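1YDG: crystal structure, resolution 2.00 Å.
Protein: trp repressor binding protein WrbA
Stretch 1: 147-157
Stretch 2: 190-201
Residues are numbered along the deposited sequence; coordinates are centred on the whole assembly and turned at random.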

# COMPACT_ATOMS: atom_id res chain seq x y z
N ALA B 147 10.04 -10.85 -9.91
CA ALA B 147 11.33 -10.32 -9.53
C ALA B 147 11.65 -10.77 -8.10
O ALA B 147 10.76 -11.14 -7.33
CB ALA B 147 11.32 -8.81 -9.62
N VAL B 148 12.94 -10.77 -7.78
CA VAL B 148 13.44 -10.98 -6.45
C VAL B 148 13.73 -9.60 -5.87
O VAL B 148 14.64 -8.92 -6.33
CB VAL B 148 14.71 -11.83 -6.52
CG1 VAL B 148 15.37 -12.02 -5.14
CG2 VAL B 148 14.38 -13.15 -7.15
N LEU B 149 12.94 -9.17 -4.89
CA LEU B 149 13.00 -7.80 -4.42
C LEU B 149 14.10 -7.66 -3.39
O LEU B 149 14.14 -8.43 -2.44
CB LEU B 149 11.66 -7.34 -3.87
CG LEU B 149 10.43 -7.65 -4.75
CD1 LEU B 149 9.23 -6.97 -4.24
CD2 LEU B 149 10.68 -7.23 -6.19
N THR B 150 15.02 -6.71 -3.60
CA THR B 150 16.17 -6.54 -2.72
C THR B 150 16.24 -5.14 -2.09
O THR B 150 17.21 -4.41 -2.27
CB THR B 150 17.50 -6.80 -3.42
OG1 THR B 150 17.70 -5.84 -4.47
CG2 THR B 150 17.56 -8.22 -3.95
N PRO B 151 15.23 -4.79 -1.28
CA PRO B 151 15.27 -3.47 -0.67
C PRO B 151 16.40 -3.41 0.40
O PRO B 151 16.81 -4.45 0.91
CB PRO B 151 13.89 -3.34 -0.05
CG PRO B 151 13.56 -4.72 0.36
CD PRO B 151 14.06 -5.56 -0.82
N PRO B 152 16.91 -2.20 0.71
CA PRO B 152 18.02 -2.08 1.65
C PRO B 152 17.73 -2.42 3.10
O PRO B 152 18.65 -2.81 3.82
CB PRO B 152 18.42 -0.61 1.54
CG PRO B 152 17.26 0.08 1.03
CD PRO B 152 16.50 -0.90 0.18
N GLY B 153 16.50 -2.27 3.55
CA GLY B 153 16.22 -2.34 4.99
C GLY B 153 17.17 -1.41 5.73
O GLY B 153 17.51 -0.32 5.25
N TYR B 154 17.62 -1.84 6.91
CA TYR B 154 18.57 -1.07 7.70
C TYR B 154 19.93 -1.76 7.76
O TYR B 154 20.62 -1.71 8.77
CB TYR B 154 18.02 -0.87 9.12
CG TYR B 154 16.78 -0.02 9.17
CD1 TYR B 154 15.52 -0.60 9.07
CD2 TYR B 154 16.86 1.36 9.33
CE1 TYR B 154 14.38 0.17 9.11
CE2 TYR B 154 15.72 2.13 9.39
CZ TYR B 154 14.48 1.53 9.27
OH TYR B 154 13.34 2.28 9.33
N THR B 155 20.32 -2.39 6.66
CA THR B 155 21.52 -3.21 6.66
C THR B 155 22.83 -2.41 6.75
O THR B 155 23.90 -3.01 6.90
CB THR B 155 21.52 -4.20 5.47
OG1 THR B 155 21.30 -3.50 4.24
CG2 THR B 155 20.43 -5.25 5.66
N ASP B 156 22.76 -1.08 6.68
CA ASP B 156 23.90 -0.20 7.05
C ASP B 156 23.44 0.85 8.07
O ASP B 156 22.24 1.06 8.25
CB ASP B 156 24.48 0.49 5.80
CG ASP B 156 25.97 0.81 5.94
OD1 ASP B 156 26.33 1.72 6.72
OD2 ASP B 156 26.79 0.16 5.25
N GLU B 157 24.37 1.51 8.76
CA GLU B 157 24.01 2.60 9.69
C GLU B 157 23.95 3.95 8.99
O GLU B 157 23.81 4.98 9.63
CB GLU B 157 24.96 2.70 10.90
CG GLU B 157 24.25 3.21 12.18
CD GLU B 157 25.18 3.93 13.16
OE1 GLU B 157 26.39 3.57 13.24
OE2 GLU B 157 24.69 4.85 13.87
N VAL B 190 22.72 -0.20 -3.70
CA VAL B 190 23.17 -0.74 -4.98
C VAL B 190 24.27 -1.78 -4.76
O VAL B 190 24.22 -2.85 -5.35
CB VAL B 190 23.67 0.38 -5.92
CG1 VAL B 190 24.22 -0.20 -7.25
CG2 VAL B 190 22.53 1.38 -6.23
N ARG B 191 25.25 -1.47 -3.91
CA ARG B 191 26.34 -2.39 -3.62
C ARG B 191 25.76 -3.72 -3.10
O ARG B 191 26.13 -4.81 -3.52
CB ARG B 191 27.33 -1.74 -2.63
CG ARG B 191 28.40 -2.65 -2.04
CD ARG B 191 29.38 -1.86 -1.15
NE ARG B 191 28.72 -1.41 0.09
CZ ARG B 191 28.51 -0.14 0.47
NH1 ARG B 191 28.92 0.90 -0.27
NH2 ARG B 191 27.88 0.10 1.62
N ARG B 192 24.81 -3.60 -2.19
CA ARG B 192 24.16 -4.75 -1.60
C ARG B 192 23.41 -5.56 -2.64
O ARG B 192 23.51 -6.78 -2.67
CB ARG B 192 23.22 -4.26 -0.52
CG ARG B 192 22.28 -5.30 -0.02
CD ARG B 192 21.43 -4.70 1.11
NE ARG B 192 20.28 -5.55 1.34
CZ ARG B 192 20.33 -6.69 2.00
NH1 ARG B 192 21.48 -7.12 2.51
NH2 ARG B 192 19.23 -7.41 2.13
N GLN B 193 22.64 -4.89 -3.49
CA GLN B 193 21.89 -5.58 -4.54
C GLN B 193 22.81 -6.31 -5.52
O GLN B 193 22.50 -7.43 -5.93
CB GLN B 193 20.98 -4.60 -5.29
CG GLN B 193 20.22 -5.24 -6.46
CD GLN B 193 19.14 -4.37 -7.01
OE1 GLN B 193 18.91 -3.27 -6.53
NE2 GLN B 193 18.44 -4.86 -8.05
N VAL B 194 23.92 -5.69 -5.88
CA VAL B 194 24.91 -6.34 -6.77
C VAL B 194 25.49 -7.59 -6.12
O VAL B 194 25.55 -8.64 -6.75
CB VAL B 194 26.04 -5.35 -7.17
CG1 VAL B 194 27.24 -6.08 -7.80
CG2 VAL B 194 25.51 -4.28 -8.09
N GLU B 195 25.87 -7.48 -4.84
CA GLU B 195 26.36 -8.65 -4.07
C GLU B 195 25.33 -9.79 -3.97
O GLU B 195 25.67 -10.96 -4.21
CB GLU B 195 26.79 -8.20 -2.66
CG GLU B 195 28.08 -7.37 -2.67
CD GLU B 195 28.39 -6.69 -1.34
OE1 GLU B 195 27.67 -6.93 -0.33
OE2 GLU B 195 29.37 -5.90 -1.30
N LEU B 196 24.08 -9.47 -3.65
CA LEU B 196 23.02 -10.49 -3.68
C LEU B 196 22.84 -11.13 -5.07
O LEU B 196 22.75 -12.35 -5.19
CB LEU B 196 21.68 -9.91 -3.19
CG LEU B 196 21.59 -9.65 -1.68
CD1 LEU B 196 20.39 -8.78 -1.35
CD2 LEU B 196 21.54 -10.93 -0.87
N THR B 197 22.83 -10.29 -6.10
CA THR B 197 22.62 -10.77 -7.47
C THR B 197 23.76 -11.71 -7.91
O THR B 197 23.50 -12.77 -8.48
CB THR B 197 22.54 -9.61 -8.47
OG1 THR B 197 21.59 -8.63 -8.02
CG2 THR B 197 22.12 -10.12 -9.84
N ALA B 198 24.99 -11.32 -7.65
CA ALA B 198 26.16 -12.14 -7.93
C ALA B 198 26.07 -13.51 -7.22
O ALA B 198 26.38 -14.54 -7.82
CB ALA B 198 27.41 -11.41 -7.51
N LYS B 199 25.61 -13.52 -5.98
CA LYS B 199 25.45 -14.80 -5.26
C LYS B 199 24.40 -15.70 -5.91
O LYS B 199 24.65 -16.90 -6.14
CB LYS B 199 25.10 -14.56 -3.79
CG LYS B 199 26.27 -14.10 -2.94
CD LYS B 199 25.80 -13.81 -1.50
CE LYS B 199 26.95 -13.37 -0.56
NZ LYS B 199 27.79 -12.29 -1.18
N LEU B 200 23.24 -15.13 -6.25
CA LEU B 200 22.18 -15.87 -6.93
C LEU B 200 22.62 -16.44 -8.27
O LEU B 200 22.28 -17.58 -8.60
CB LEU B 200 20.95 -14.98 -7.15
CG LEU B 200 20.10 -14.81 -5.89
CD1 LEU B 200 19.42 -13.44 -5.87
CD2 LEU B 200 19.08 -15.95 -5.76
N LEU B 201 23.35 -15.65 -9.05
CA LEU B 201 23.88 -16.12 -10.34
C LEU B 201 24.95 -17.20 -10.15
O LEU B 201 24.96 -18.19 -10.88
CB LEU B 201 24.46 -14.95 -11.14
CG LEU B 201 23.49 -13.81 -11.49
CD1 LEU B 201 24.23 -12.61 -12.06
CD2 LEU B 201 22.38 -14.28 -12.43
O HOH W 1 16.59 -7.07 0.60

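Stretch 2 is helical throughout, a run of regular i to i-4 hydrogen bonds such as Leu-196 N to Arg-192 O and Leu-200 N to Leu-196 O. Stretch 1 contains a short strand, Val-148 and Leu-149, and is otherwise loop or turn. The two backbones come closest where Thr-150 CA lies 6.1 Å from Gln-193 CA. The loop then turns at Gly-153, whose positive phi of 51° is a conformation that glycine adopts readily. Beyond it the chain folds back on itself: Thr-155 OG1 donates a hydrogen bond to Pro-152 O at 2.8 Å, reinforcing a weak backbone bond to the same oxygen from Thr-155 N.

No direct hydrogen bond joins the stretches; they meet through packing, one water bridge and a long salt bridge, burying 372 Å² in total. Alternation along the strand sends the CB of Val-148 toward the helix and that of Leu-149 away from it. Val-148 CG1 meets Leu-200 CD1 at 4.4 Å, a loose apolar contact. Thr-150, also directed toward the helix, is small enough to sit at the close approach. Its CG2 packs 3.9 Å from Leu-196 CD1, while its OG1 lies 3.3 Å from Gln-193 CG, against the aliphatic part of a side chain whose amide finds its hydrogen bonds elsewhere in the structure. Leu-196 and Leu-200, one helical turn apart, thus supply a greasy surface facing the strand and its end.

Arg-192 plays a different part. With chi1, chi2 and chi3 all t, its extended chain carries the guanidinium to the loop. Thr-155 OG1 touches Arg-192 CD at 3.4 Å, and the methyl of Thr-155 lies over one face of the guanidinium, so this threonine both ties its own turn together and covers the arginine. Pro-151 O lies at the guanidinium edge, but at 3.7 Å from Arg-192 NE it is not a hydrogen-bonding partner, and NE is buried without one. A water makes the connection instead, donating to Pro-151 O at 2.6 Å and accepting from Arg-192 NH2 at 3.1 Å.

At the more exposed margin, Asp-156 OD2 and Arg-191 NH2 form a long salt bridge of 3.8 Å. The CB of Arg-191 points sideways, yet its long side chain brings the charged end nearer the loop. Asp-156 also N-caps the following helix, a role that suits its short acidic side chain.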